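Local atomic coordinates of beta-galactosidase (Bacillus circulans subsp. alkalophilus, PDB entry 3TTY), a protein that hydrolyses terminal beta-D-galactosyl residues of beta-galactosides, using a TIM-barrel glycoside hydrolase domain that binds galactose. Residues 1-13 / 379-392. Numbering follows the deposited sequence.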
loop_
_atom_site.group_PDB
_atom_site.type_symbol
_atom_site.label_atom_id
_atom_site.label_comp_id
_atom_site.label_asym_id
_atom_site.label_seq_id
_atom_site.Cartn_x
_atom_site.Cartn_y
_atom_site.Cartn_z
ATOM N N MET A 1 -35.933 -3.245 33.256
ATOM C CA MET A 1 -36.128 -2.600 31.952
ATOM C C MET A 1 -35.180 -1.417 31.766
ATOM O O MET A 1 -34.838 -0.719 32.732
ATOM C CB MET A 1 -37.581 -2.133 31.773
ATOM C CG MET A 1 -38.565 -3.252 31.476
ATOM S SD MET A 1 -40.276 -2.682 31.384
ATOM C CE MET A 1 -40.034 -1.065 30.698
ATOM N N ILE A 2 -34.744 -1.200 30.527
ATOM C CA ILE A 2 -33.831 -0.101 30.256
ATOM C C ILE A 2 -34.458 1.183 30.789
ATOM O O ILE A 2 -33.793 2.015 31.399
ATOM C CB ILE A 2 -33.529 0.014 28.764
ATOM C CG1 ILE A 2 -32.735 -1.204 28.301
ATOM C CG2 ILE A 2 -32.751 1.274 28.482
ATOM C CD1 ILE A 2 -32.670 -1.336 26.797
ATOM N N ASN A 3 -35.756 1.326 30.573
ATOM C CA ASN A 3 -36.507 2.419 31.158
ATOM C C ASN A 3 -37.971 2.028 31.349
ATOM O O ASN A 3 -38.684 1.744 30.383
ATOM C CB ASN A 3 -36.395 3.676 30.299
ATOM C CG ASN A 3 -36.770 4.927 31.064
ATOM O OD1 ASN A 3 -37.751 4.943 31.813
ATOM N ND2 ASN A 3 -35.981 5.978 30.898
ATOM N N GLU A 4 -38.410 2.012 32.600
ATOM C CA GLU A 4 -39.742 1.524 32.944
ATOM C C GLU A 4 -40.876 2.281 32.250
ATOM O O GLU A 4 -41.988 1.776 32.145
ATOM C CB GLU A 4 -39.949 1.566 34.459
ATOM C CG GLU A 4 -38.991 0.671 35.247
ATOM C CD GLU A 4 -39.181 -0.817 34.962
ATOM O OE1 GLU A 4 -40.342 -1.251 34.766
ATOM O OE2 GLU A 4 -38.161 -1.554 34.940
ATOM N N LYS A 5 -40.615 3.493 31.783
ATOM C CA LYS A 5 -41.714 4.265 31.228
ATOM C C LYS A 5 -41.988 3.909 29.762
ATOM O O LYS A 5 -42.889 4.461 29.132
ATOM C CB LYS A 5 -41.491 5.765 31.437
ATOM C CG LYS A 5 -40.232 6.326 30.798
ATOM C CD LYS A 5 -40.234 7.864 30.817
ATOM C CE LYS A 5 -40.044 8.409 32.208
ATOM N NZ LYS A 5 -40.055 9.895 32.199
ATOM N N PHE A 6 -41.235 2.943 29.248
ATOM C CA PHE A 6 -41.215 2.630 27.819
ATOM C C PHE A 6 -41.026 1.125 27.737
ATOM O O PHE A 6 -39.937 0.657 27.415
ATOM C CB PHE A 6 -40.038 3.385 27.177
ATOM C CG PHE A 6 -40.011 3.371 25.667
ATOM C CD1 PHE A 6 -40.948 2.664 24.927
ATOM C CD2 PHE A 6 -39.016 4.071 24.989
ATOM C CE1 PHE A 6 -40.898 2.666 23.527
ATOM C CE2 PHE A 6 -38.953 4.078 23.590
ATOM C CZ PHE A 6 -39.890 3.377 22.859
ATOM N N PRO A 7 -42.098 0.363 28.037
ATOM C CA PRO A 7 -42.041 -1.077 28.314
ATOM C C PRO A 7 -42.201 -1.976 27.091
ATOM O O PRO A 7 -43.020 -2.887 27.091
ATOM C CB PRO A 7 -43.210 -1.277 29.279
ATOM C CG PRO A 7 -44.249 -0.290 28.786
ATOM C CD PRO A 7 -43.474 0.882 28.162
ATOM N N LYS A 8 -41.403 -1.728 26.064
ATOM C CA LYS A 8 -41.345 -2.604 24.901
ATOM C C LYS A 8 -39.940 -2.551 24.326
ATOM O O LYS A 8 -39.078 -1.842 24.836
ATOM C CB LYS A 8 -42.386 -2.199 23.829
ATOM C CG LYS A 8 -42.364 -0.712 23.429
ATOM C CD LYS A 8 -43.427 -0.371 22.385
ATOM C CE LYS A 8 -43.184 -1.102 21.043
ATOM N NZ LYS A 8 -42.048 -0.522 20.260
ATOM N N ILE A 9 -39.708 -3.310 23.266
ATOM C CA ILE A 9 -38.479 -3.185 22.499
ATOM C C ILE A 9 -38.579 -1.894 21.699
ATOM O O ILE A 9 -39.351 -1.810 20.748
ATOM C CB ILE A 9 -38.305 -4.388 21.564
ATOM C CG1 ILE A 9 -38.151 -5.665 22.404
ATOM C CG2 ILE A 9 -37.108 -4.184 20.647
ATOM C CD1 ILE A 9 -38.283 -6.935 21.633
ATOM N N TRP A 10 -37.829 -0.874 22.111
ATOM C CA TRP A 10 -37.857 0.413 21.413
ATOM C C TRP A 10 -37.614 0.252 19.909
ATOM O O TRP A 10 -36.857 -0.617 19.470
ATOM C CB TRP A 10 -36.815 1.379 21.993
ATOM C CG TRP A 10 -36.891 1.540 23.486
ATOM C CD1 TRP A 10 -37.775 0.943 24.333
ATOM C CD2 TRP A 10 -36.042 2.350 24.300
ATOM N NE1 TRP A 10 -37.531 1.328 25.625
ATOM C CE2 TRP A 10 -36.474 2.195 25.632
ATOM C CE3 TRP A 10 -34.965 3.195 24.031
ATOM C CZ2 TRP A 10 -35.863 2.856 26.696
ATOM C CZ3 TRP A 10 -34.357 3.845 25.085
ATOM C CH2 TRP A 10 -34.809 3.674 26.404
ATOM N N TYR A 11 -38.247 1.110 19.121
ATOM C CA TYR A 11 -38.124 1.029 17.673
ATOM C C TYR A 11 -38.060 2.424 17.061
ATOM O O TYR A 11 -38.999 3.215 17.194
ATOM C CB TYR A 11 -39.300 0.241 17.096
ATOM C CG TYR A 11 -39.076 -0.211 15.683
ATOM C CD1 TYR A 11 -37.972 -0.994 15.352
ATOM C CD2 TYR A 11 -39.970 0.139 14.675
ATOM C CE1 TYR A 11 -37.764 -1.412 14.058
ATOM C CE2 TYR A 11 -39.774 -0.270 13.383
ATOM C CZ TYR A 11 -38.675 -1.048 13.070
ATOM O OH TYR A 11 -38.489 -1.459 11.767
ATOM N N GLY A 12 -36.957 2.727 16.387
ATOM C CA GLY A 12 -36.712 4.073 15.892
ATOM C C GLY A 12 -35.235 4.247 15.598
ATOM O O GLY A 12 -34.600 3.323 15.093
ATOM N N GLY A 13 -34.678 5.417 15.909
ATOM C CA GLY A 13 -33.244 5.624 15.727
ATOM C C GLY A 13 -32.836 7.062 15.490
ATOM O O GLY A 13 -33.583 7.995 15.811
ATOM N N LEU A 379 -41.754 -5.048 10.802
ATOM C CA LEU A 379 -41.019 -5.299 12.038
ATOM C C LEU A 379 -41.589 -4.415 13.132
ATOM O O LEU A 379 -41.825 -4.869 14.253
ATOM C CB LEU A 379 -39.545 -4.964 11.849
ATOM C CG LEU A 379 -38.459 -5.669 12.653
ATOM C CD1 LEU A 379 -37.251 -4.736 12.746
ATOM C CD2 LEU A 379 -38.918 -6.109 14.029
ATOM N N GLY A 380 -41.801 -3.145 12.805
ATOM C CA GLY A 380 -42.420 -2.216 13.734
ATOM C C GLY A 380 -43.686 -2.798 14.345
ATOM O O GLY A 380 -43.911 -2.693 15.557
ATOM N N LYS A 381 -44.516 -3.417 13.508
ATOM C CA LYS A 381 -45.756 -4.022 13.990
ATOM C C LYS A 381 -45.527 -5.181 14.980
ATOM O O LYS A 381 -46.137 -5.215 16.048
ATOM C CB LYS A 381 -46.633 -4.474 12.816
ATOM C CG LYS A 381 -48.054 -4.906 13.201
ATOM C CD LYS A 381 -48.957 -4.935 11.963
ATOM C CE LYS A 381 -50.376 -5.392 12.284
ATOM N NZ LYS A 381 -51.254 -5.333 11.072
ATOM N N GLU A 382 -44.664 -6.123 14.618
ATOM C CA GLU A 382 -44.314 -7.226 15.519
ATOM C C GLU A 382 -43.786 -6.717 16.868
ATOM O O GLU A 382 -44.188 -7.194 17.927
ATOM C CB GLU A 382 -43.284 -8.151 14.856
ATOM C CG GLU A 382 -43.809 -8.836 13.598
ATOM C CD GLU A 382 -42.754 -9.644 12.876
ATOM O OE1 GLU A 382 -41.556 -9.476 13.180
ATOM O OE2 GLU A 382 -43.125 -10.449 11.990
ATOM N N LEU A 383 -42.885 -5.743 16.824
ATOM C CA LEU A 383 -42.337 -5.189 18.054
ATOM C C LEU A 383 -43.442 -4.635 18.947
ATOM O O LEU A 383 -43.399 -4.794 20.161
ATOM C CB LEU A 383 -41.290 -4.124 17.757
ATOM C CG LEU A 383 -39.852 -4.644 17.672
ATOM C CD1 LEU A 383 -39.777 -6.167 17.656
ATOM C CD2 LEU A 383 -39.170 -4.045 16.468
ATOM N N GLN A 384 -44.434 -3.986 18.348
ATOM C CA GLN A 384 -45.582 -3.521 19.123
ATOM C C GLN A 384 -46.322 -4.696 19.752
ATOM O O GLN A 384 -46.675 -4.653 20.927
ATOM C CB GLN A 384 -46.524 -2.693 18.255
ATOM C CG GLN A 384 -46.090 -1.250 18.125
ATOM C CD GLN A 384 -46.820 -0.538 17.020
ATOM O OE1 GLN A 384 -47.409 -1.174 16.151
ATOM N NE2 GLN A 384 -46.781 0.796 17.035
ATOM N N GLN A 385 -46.525 -5.750 18.966
ATOM C CA GLN A 385 -47.251 -6.927 19.422
ATOM C C GLN A 385 -46.498 -7.696 20.513
ATOM O O GLN A 385 -47.118 -8.352 21.348
ATOM C CB GLN A 385 -47.563 -7.847 18.240
ATOM C CG GLN A 385 -48.473 -7.203 17.197
ATOM C CD GLN A 385 -48.578 -8.012 15.902
ATOM O OE1 GLN A 385 -49.466 -7.765 15.080
ATOM N NE2 GLN A 385 -47.669 -8.977 15.716
ATOM N N LEU A 386 -45.169 -7.619 20.511
ATOM C CA LEU A 386 -44.385 -8.320 21.528
ATOM C C LEU A 386 -44.510 -7.659 22.890
ATOM O O LEU A 386 -44.403 -8.321 23.917
ATOM C CB LEU A 386 -42.912 -8.431 21.128
ATOM C CG LEU A 386 -42.576 -9.376 19.973
ATOM C CD1 LEU A 386 -41.109 -9.279 19.638
ATOM C CD2 LEU A 386 -42.958 -10.817 20.311
ATOM N N GLY A 387 -44.746 -6.351 22.899
ATOM C CA GLY A 387 -44.830 -5.616 24.149
ATOM C C GLY A 387 -43.623 -5.894 25.030
ATOM O O GLY A 387 -42.491 -5.856 24.551
ATOM N N ASP A 388 -43.857 -6.204 26.304
ATOM C CA ASP A 388 -42.765 -6.314 27.270
ATOM C C ASP A 388 -42.215 -7.724 27.423
ATOM O O ASP A 388 -41.344 -7.956 28.257
ATOM C CB ASP A 388 -43.198 -5.790 28.647
ATOM C CG ASP A 388 -44.254 -6.675 29.320
ATOM O OD1 ASP A 388 -44.856 -6.223 30.316
ATOM O OD2 ASP A 388 -44.486 -7.814 28.858
ATOM N N THR A 389 -42.726 -8.652 26.619
ATOM C CA THR A 389 -42.491 -10.080 26.821
ATOM C C THR A 389 -41.029 -10.477 27.082
ATOM O O THR A 389 -40.740 -11.219 28.009
ATOM C CB THR A 389 -43.020 -10.908 25.625
ATOM O OG1 THR A 389 -44.390 -10.569 25.367
ATOM C CG2 THR A 389 -42.930 -12.407 25.920
ATOM N N ILE A 390 -40.121 -9.980 26.254
ATOM C CA ILE A 390 -38.735 -10.419 26.251
ATOM C C ILE A 390 -37.843 -9.567 27.162
ATOM O O ILE A 390 -36.773 -9.997 27.589
ATOM C CB ILE A 390 -38.197 -10.372 24.813
ATOM C CG1 ILE A 390 -38.958 -11.371 23.947
ATOM C CG2 ILE A 390 -36.702 -10.665 24.760
ATOM C CD1 ILE A 390 -38.571 -11.318 22.487
ATOM N N LEU A 391 -38.282 -8.355 27.467
ATOM C CA LEU A 391 -37.452 -7.428 28.218
ATOM C C LEU A 391 -36.825 -8.078 29.458
ATOM O O LEU A 391 -37.439 -8.933 30.103
ATOM C CB LEU A 391 -38.266 -6.194 28.589
ATOM C CG LEU A 391 -38.856 -5.454 27.389
ATOM C CD1 LEU A 391 -39.462 -4.117 27.820
ATOM C CD2 LEU A 391 -37.800 -5.242 26.311
ATOM N N ASP A 392 -35.595 -7.678 29.771
ATOM C CA ASP A 392 -34.862 -8.180 30.938
ATOM C C ASP A 392 -34.528 -9.675 30.900
ATOM O O ASP A 392 -33.889 -10.189 31.808
ATOM C CB ASP A 392 -35.589 -7.833 32.244
ATOM C CG ASP A 392 -35.592 -6.348 32.530
ATOM O OD1 ASP A 392 -34.545 -5.708 32.309
ATOM O OD2 ASP A 392 -36.639 -5.820 32.975
HETATM O O HOH W 1 -42.671 -0.564 17.496
HETATM O O HOH W 2 -41.559 -5.289 22.057
#
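The amino terminus of M1 is gripped by two carboxylates: its N lies 2.7 Å from D392 OD2, a salt bridge that uses the syn lone pair, with a weak second bond to D392 OD1, while E4 OE2 adds a longer bond from within the same loop. The two acids come near each other here, and the ammonium charge probably offsets their repulsion. This pair marks one end of the seam where the first strand of the (βα)8 barrel, 10-14, is covered by helix 371-386, which follows the last barrel strand; the axes of strand 10-13 and helix 379-386 run 146° apart.

Next to the salt bridge, L391 reaches into the turn at P7, its CD1 3.5 Å from K8 N, and its other methyl, CD2, rests on I9 CG1. I9 points toward the helix; the I9 and L383 side chains cross at about a right angle, I9 CG2 against L383 CG, and I9 CD1 reaches L386. Where the helix ends, at G387 with positive phi, a water links the two backbones, accepting from I9 N and donating to L383 O and G387 O. A second water joins K8 NZ to G380 O; the K8 chain, bent at its far end, brings NZ back to donate to I9 O from above the carbonyl plane, and K8 NZ also forms a salt bridge with D38.

Farther along the strand, Y11 has its ring anti to the backbone N (chi1 -164°), which lays it along the helix, with its OH bonded to C376 O. L383 CD2 approaches Y11 CD1 at 3.5 Å and L379 CD1 meets Y11 CE1 at 3.6 Å. Glycine at 380 lets the ring come close to the helix backbone, where Y11 CE2 lies 3.3 Å from G380 CA.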